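Local coordinates for methyltransferase domain-containing protein (Pyrococcus horikoshii, PDB 1VE3), which binds S-adenosylmethionine and is probably a SAM-dependent methyltransferase, although its substrate is not known, at residues K34-A46 with L97-F109. Residues are numbered along the deposited sequence; the frame is centred on the assembly and turned at random.
With SAM (S-adenosylmethionine), chain C.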
loop_
_atom_site.group_PDB
_atom_site.type_symbol
_atom_site.label_atom_id
_atom_site.label_comp_id
_atom_site.label_asym_id
_atom_site.label_seq_id
_atom_site.Cartn_x
_atom_site.Cartn_y
_atom_site.Cartn_z
ATOM N N LYS A 34 3.416 -6.537 18.179
ATOM C CA LYS A 34 2.801 -6.553 19.493
ATOM C C LYS A 34 2.860 -7.955 20.088
ATOM O O LYS A 34 2.748 -8.125 21.302
ATOM C CB LYS A 34 1.345 -6.092 19.395
ATOM C CG LYS A 34 0.581 -6.091 20.709
ATOM C CD LYS A 34 -0.797 -5.476 20.519
ATOM C CE LYS A 34 -1.601 -5.489 21.804
ATOM N NZ LYS A 34 -2.912 -4.792 21.647
ATOM N N TYR A 35 3.051 -8.955 19.234
ATOM C CA TYR A 35 3.102 -10.337 19.694
ATOM C C TYR A 35 4.369 -11.073 19.277
ATOM O O TYR A 35 4.491 -12.278 19.478
ATOM C CB TYR A 35 1.868 -11.086 19.189
ATOM C CG TYR A 35 0.567 -10.503 19.694
ATOM C CD1 TYR A 35 0.259 -10.514 21.051
ATOM C CD2 TYR A 35 -0.353 -9.937 18.816
ATOM C CE1 TYR A 35 -0.935 -9.976 21.523
ATOM C CE2 TYR A 35 -1.550 -9.398 19.277
ATOM C CZ TYR A 35 -1.833 -9.421 20.632
ATOM O OH TYR A 35 -3.019 -8.896 21.092
HETATM N N MSE A 36 5.313 -10.343 18.697
HETATM C CA MSE A 36 6.568 -10.943 18.263
HETATM C C MSE A 36 7.741 -10.153 18.822
HETATM O O MSE A 36 8.694 -9.834 18.108
HETATM C CB MSE A 36 6.639 -10.980 16.734
HETATM C CG MSE A 36 5.601 -11.892 16.089
HETATM SE SE MSE A 36 5.659 -11.893 14.147
HETATM C CE MSE A 36 7.182 -13.037 13.873
ATOM N N LYS A 37 7.660 -9.834 20.109
ATOM C CA LYS A 37 8.712 -9.077 20.770
ATOM C C LYS A 37 10.024 -9.852 20.776
ATOM O O LYS A 37 11.076 -9.296 20.462
ATOM C CB LYS A 37 8.281 -8.726 22.196
ATOM C CG LYS A 37 7.104 -7.757 22.252
ATOM C CD LYS A 37 6.717 -7.431 23.688
ATOM C CE LYS A 37 5.673 -6.323 23.754
ATOM N NZ LYS A 37 4.409 -6.670 23.042
ATOM N N LYS A 38 9.966 -11.136 21.116
ATOM C CA LYS A 38 11.174 -11.956 21.131
ATOM C C LYS A 38 11.503 -12.464 19.731
ATOM O O LYS A 38 10.692 -13.146 19.103
ATOM C CB LYS A 38 11.008 -13.150 22.074
ATOM C CG LYS A 38 12.259 -14.013 22.184
ATOM C CD LYS A 38 12.119 -15.086 23.252
ATOM C CE LYS A 38 13.463 -15.752 23.536
ATOM N NZ LYS A 38 13.399 -16.771 24.626
ATOM N N ARG A 39 12.694 -12.133 19.244
ATOM C CA ARG A 39 13.110 -12.566 17.918
ATOM C C ARG A 39 13.319 -14.068 17.931
ATOM O O ARG A 39 13.508 -14.662 18.994
ATOM C CB ARG A 39 14.411 -11.871 17.498
ATOM C CG ARG A 39 14.399 -10.358 17.686
ATOM C CD ARG A 39 13.195 -9.718 17.026
ATOM N NE ARG A 39 13.088 -8.298 17.345
ATOM C CZ ARG A 39 12.036 -7.540 17.053
ATOM N NH1 ARG A 39 10.990 -8.063 16.429
ATOM N NH2 ARG A 39 12.023 -6.260 17.391
ATOM N N GLY A 40 13.287 -14.677 16.748
ATOM C CA GLY A 40 13.477 -16.109 16.647
ATOM C C GLY A 40 13.385 -16.610 15.220
ATOM O O GLY A 40 13.520 -15.840 14.270
ATOM N N LYS A 41 13.148 -17.907 15.067
ATOM C CA LYS A 41 13.040 -18.520 13.746
ATOM C C LYS A 41 11.577 -18.482 13.291
ATOM O O LYS A 41 10.696 -19.049 13.944
ATOM C CB LYS A 41 13.543 -19.959 13.821
ATOM C CG LYS A 41 13.950 -20.559 12.498
ATOM C CD LYS A 41 14.846 -21.765 12.730
ATOM C CE LYS A 41 15.413 -22.305 11.428
ATOM N NZ LYS A 41 16.481 -23.311 11.688
ATOM N N VAL A 42 11.321 -17.814 12.168
ATOM C CA VAL A 42 9.962 -17.686 11.657
ATOM C C VAL A 42 9.700 -18.422 10.345
ATOM O O VAL A 42 10.553 -18.458 9.459
ATOM C CB VAL A 42 9.594 -16.200 11.441
ATOM C CG1 VAL A 42 8.126 -16.075 11.069
ATOM C CG2 VAL A 42 9.901 -15.398 12.696
ATOM N N LEU A 43 8.511 -19.009 10.235
ATOM C CA LEU A 43 8.110 -19.708 9.018
ATOM C C LEU A 43 6.937 -18.954 8.385
ATOM O O LEU A 43 5.876 -18.804 8.999
ATOM C CB LEU A 43 7.680 -21.145 9.319
ATOM C CG LEU A 43 7.027 -21.855 8.120
ATOM C CD1 LEU A 43 8.058 -22.048 7.027
ATOM C CD2 LEU A 43 6.443 -23.205 8.546
ATOM N N ASP A 44 7.139 -18.465 7.165
ATOM C CA ASP A 44 6.094 -17.740 6.446
ATOM C C ASP A 44 5.384 -18.769 5.559
ATOM O O ASP A 44 5.775 -18.995 4.414
ATOM C CB ASP A 44 6.711 -16.630 5.579
ATOM C CG ASP A 44 5.671 -15.661 5.042
ATOM O OD1 ASP A 44 4.464 -15.952 5.166
ATOM O OD2 ASP A 44 6.059 -14.606 4.489
ATOM N N LEU A 45 4.345 -19.392 6.102
ATOM C CA LEU A 45 3.604 -20.418 5.380
ATOM C C LEU A 45 2.684 -19.788 4.330
ATOM O O LEU A 45 1.833 -18.944 4.653
ATOM C CB LEU A 45 2.810 -21.268 6.378
ATOM C CG LEU A 45 2.337 -22.643 5.894
ATOM C CD1 LEU A 45 3.497 -23.401 5.264
ATOM C CD2 LEU A 45 1.769 -23.416 7.069
ATOM N N ALA A 46 2.848 -20.222 3.081
ATOM C CA ALA A 46 2.088 -19.671 1.956
ATOM C C ALA A 46 2.514 -18.197 1.889
ATOM O O ALA A 46 1.684 -17.293 1.988
ATOM C CB ALA A 46 0.569 -19.795 2.215
ATOM N N LEU A 97 4.715 -30.297 5.354
ATOM C CA LEU A 97 6.049 -29.710 5.366
ATOM C C LEU A 97 7.111 -30.747 5.688
ATOM O O LEU A 97 6.852 -31.705 6.417
ATOM C CB LEU A 97 6.107 -28.590 6.400
ATOM C CG LEU A 97 5.043 -27.502 6.253
ATOM C CD1 LEU A 97 4.995 -26.670 7.529
ATOM C CD2 LEU A 97 5.350 -26.634 5.036
ATOM N N SER A 98 8.313 -30.539 5.158
ATOM C CA SER A 98 9.420 -31.463 5.375
ATOM C C SER A 98 10.306 -31.094 6.561
ATOM O O SER A 98 11.264 -31.808 6.857
ATOM C CB SER A 98 10.296 -31.536 4.124
ATOM O OG SER A 98 11.012 -30.326 3.948
ATOM N N PHE A 99 10.004 -29.985 7.230
ATOM C CA PHE A 99 10.807 -29.560 8.374
ATOM C C PHE A 99 10.685 -30.552 9.523
ATOM O O PHE A 99 9.699 -31.288 9.619
ATOM C CB PHE A 99 10.371 -28.175 8.870
ATOM C CG PHE A 99 10.493 -27.091 7.840
ATOM C CD1 PHE A 99 11.730 -26.773 7.287
ATOM C CD2 PHE A 99 9.367 -26.397 7.409
ATOM C CE1 PHE A 99 11.844 -25.781 6.316
ATOM C CE2 PHE A 99 9.468 -25.403 6.438
ATOM C CZ PHE A 99 10.705 -25.094 5.890
ATOM N N GLU A 100 11.692 -30.567 10.389
ATOM C CA GLU A 100 11.692 -31.450 11.548
ATOM C C GLU A 100 10.701 -30.884 12.552
ATOM O O GLU A 100 10.252 -29.743 12.419
ATOM C CB GLU A 100 13.085 -31.500 12.186
ATOM C CG GLU A 100 14.187 -31.911 11.228
ATOM C CD GLU A 100 14.010 -33.327 10.727
ATOM O OE1 GLU A 100 14.238 -34.269 11.519
ATOM O OE2 GLU A 100 13.633 -33.500 9.547
ATOM N N ASP A 101 10.369 -31.683 13.556
ATOM C CA ASP A 101 9.436 -31.263 14.589
ATOM C C ASP A 101 10.061 -30.173 15.453
ATOM O O ASP A 101 11.279 -30.134 15.631
ATOM C CB ASP A 101 9.052 -32.462 15.460
ATOM C CG ASP A 101 8.631 -33.664 14.636
ATOM O OD1 ASP A 101 7.823 -33.485 13.708
ATOM O OD2 ASP A 101 9.103 -34.786 14.911
ATOM N N LYS A 102 9.227 -29.281 15.974
ATOM C CA LYS A 102 9.700 -28.203 16.833
ATOM C C LYS A 102 10.863 -27.430 16.218
ATOM O O LYS A 102 11.899 -27.241 16.849
ATOM C CB LYS A 102 10.127 -28.781 18.183
ATOM C CG LYS A 102 9.007 -29.475 18.938
ATOM C CD LYS A 102 9.537 -30.193 20.169
ATOM C CE LYS A 102 8.398 -30.691 21.035
ATOM N NZ LYS A 102 7.416 -31.472 20.241
ATOM N N THR A 103 10.691 -26.973 14.987
ATOM C CA THR A 103 11.743 -26.226 14.313
ATOM C C THR A 103 11.583 -24.712 14.422
ATOM O O THR A 103 12.573 -23.984 14.424
ATOM C CB THR A 103 11.807 -26.599 12.816
ATOM O OG1 THR A 103 12.316 -27.933 12.677
ATOM C CG2 THR A 103 12.699 -25.628 12.053
ATOM N N PHE A 104 10.350 -24.233 14.543
ATOM C CA PHE A 104 10.125 -22.788 14.586
ATOM C C PHE A 104 9.627 -22.165 15.880
ATOM O O PHE A 104 9.003 -22.821 16.712
ATOM C CB PHE A 104 9.172 -22.406 13.449
ATOM C CG PHE A 104 9.674 -22.800 12.090
ATOM C CD1 PHE A 104 10.550 -21.974 11.388
ATOM C CD2 PHE A 104 9.304 -24.021 11.528
ATOM C CE1 PHE A 104 11.056 -22.360 10.142
ATOM C CE2 PHE A 104 9.805 -24.418 10.280
ATOM C CZ PHE A 104 10.683 -23.581 9.588
ATOM N N ASP A 105 9.925 -20.878 16.034
ATOM C CA ASP A 105 9.490 -20.098 17.188
ATOM C C ASP A 105 8.197 -19.394 16.788
ATOM O O ASP A 105 7.367 -19.063 17.634
ATOM C CB ASP A 105 10.531 -19.039 17.552
ATOM C CG ASP A 105 11.814 -19.637 18.086
ATOM O OD1 ASP A 105 11.773 -20.269 19.173
ATOM O OD2 ASP A 105 12.859 -19.468 17.413
ATOM N N TYR A 106 8.054 -19.161 15.484
ATOM C CA TYR A 106 6.878 -18.502 14.921
ATOM C C TYR A 106 6.545 -19.067 13.551
ATOM O O TYR A 106 7.417 -19.513 12.809
ATOM C CB TYR A 106 7.095 -16.996 14.727
ATOM C CG TYR A 106 7.371 -16.188 15.964
ATOM C CD1 TYR A 106 8.676 -15.930 16.368
ATOM C CD2 TYR A 106 6.326 -15.645 16.710
ATOM C CE1 TYR A 106 8.939 -15.147 17.484
ATOM C CE2 TYR A 106 6.575 -14.860 17.828
ATOM C CZ TYR A 106 7.888 -14.614 18.210
ATOM O OH TYR A 106 8.154 -13.834 19.315
ATOM N N VAL A 107 5.262 -19.021 13.230
ATOM C CA VAL A 107 4.748 -19.464 11.951
ATOM C C VAL A 107 3.639 -18.476 11.645
ATOM O O VAL A 107 2.668 -18.392 12.391
ATOM C CB VAL A 107 4.146 -20.881 12.035
ATOM C CG1 VAL A 107 3.395 -21.201 10.758
ATOM C CG2 VAL A 107 5.252 -21.899 12.266
ATOM N N ILE A 108 3.798 -17.701 10.576
ATOM C CA ILE A 108 2.772 -16.735 10.199
ATOM C C ILE A 108 2.044 -17.274 8.982
ATOM O O ILE A 108 2.648 -17.901 8.104
ATOM C CB ILE A 108 3.370 -15.338 9.904
ATOM C CG1 ILE A 108 4.302 -15.398 8.689
ATOM C CG2 ILE A 108 4.127 -14.851 11.127
ATOM C CD1 ILE A 108 4.888 -14.044 8.295
ATOM N N PHE A 109 0.739 -17.028 8.947
ATOM C CA PHE A 109 -0.145 -17.527 7.899
ATOM C C PHE A 109 -1.127 -16.386 7.605
ATOM O O PHE A 109 -2.098 -16.162 8.345
ATOM C CB PHE A 109 -0.849 -18.776 8.459
ATOM C CG PHE A 109 -1.667 -19.539 7.464
ATOM C CD1 PHE A 109 -1.140 -19.908 6.233
ATOM C CD2 PHE A 109 -2.952 -19.956 7.795
ATOM C CE1 PHE A 109 -1.878 -20.681 5.345
ATOM C CE2 PHE A 109 -3.703 -20.733 6.913
ATOM C CZ PHE A 109 -3.163 -21.098 5.687
HETATM N N SAM C . 0.954 -14.821 2.768
HETATM C CA SAM C . 0.823 -14.186 1.425
HETATM C C SAM C . 0.717 -12.672 1.587
HETATM O O SAM C . 1.295 -11.952 0.762
HETATM O OXT SAM C . 0.023 -12.276 2.574
HETATM C CB SAM C . -0.426 -14.705 0.789
HETATM C CG SAM C . -0.411 -14.650 -0.658
HETATM S SD SAM C . -1.939 -15.276 -1.463
HETATM C CE SAM C . -3.186 -14.281 -0.934
HETATM C "C5'" SAM C . -2.090 -16.980 -0.907
HETATM C "C4'" SAM C . -0.876 -17.985 -1.261
HETATM O "O4'" SAM C . -1.178 -19.316 -0.717
HETATM C "C3'" SAM C . -0.726 -18.263 -2.749
HETATM O "O3'" SAM C . 0.606 -17.575 -2.951
HETATM C "C2'" SAM C . -0.477 -19.712 -2.989
HETATM O "O2'" SAM C . 0.473 -20.208 -3.880
HETATM C "C1'" SAM C . -0.406 -20.205 -1.495
HETATM N N9 SAM C . -0.873 -21.588 -1.333
HETATM C C8 SAM C . -2.047 -22.235 -1.716
HETATM N N7 SAM C . -2.089 -23.500 -1.379
HETATM C C5 SAM C . -0.904 -23.719 -0.748
HETATM C C6 SAM C . -0.283 -24.886 -0.120
HETATM N N6 SAM C . -0.887 -26.085 -0.073
HETATM N N1 SAM C . 0.998 -24.763 0.459
HETATM C C2 SAM C . 1.648 -23.555 0.431
HETATM N N3 SAM C . 1.162 -22.411 -0.127
HETATM C C4 SAM C . -0.125 -22.547 -0.705
#
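Strands 41-45 and 104-110 pair in parallel at the centre of the Rossmann-like methyltransferase sheet, with Val42 beside Tyr106, Leu43 beside Val107 and Asp44 beside Ile108. Leu43 N donates to Tyr106 O, and Leu43 O accepts a hydrogen bond from Ile108 N at 2.8 Å. At the start of the pairing Lys41 O takes two donors, the backbone N of Asp105 and of Tyr106. Lys41 N in turn donates to the anti lone pair of Asp105 OD2, 2.8 Å away and nearly straight (177°). Tyr106 CG stands anti to its own carbonyl carbon (chi1 -62°), and the ring reaches back to the turn before strand 41-45. There its OH donates in the carbonyl plane to Lys38 O at 2.6 Å. Selenomethionine Met36 lays CE over one ring face, 4.0 Å from the ring centroid of Tyr106. A phenylalanine in place of Tyr106 would probably leave Lys38 O without its hydroxyl donor. On the sheet face of Leu43 and Val107, Leu43 CB sits over the centre of the Phe104 ring. Ala46 O, just past the strand, accepts a hydrogen bond from the SAM amino N at 2.7 Å. Helix 51-58 covers the Val42 and Ile108 face, while strands 62-67 and 136-143 flank the pair.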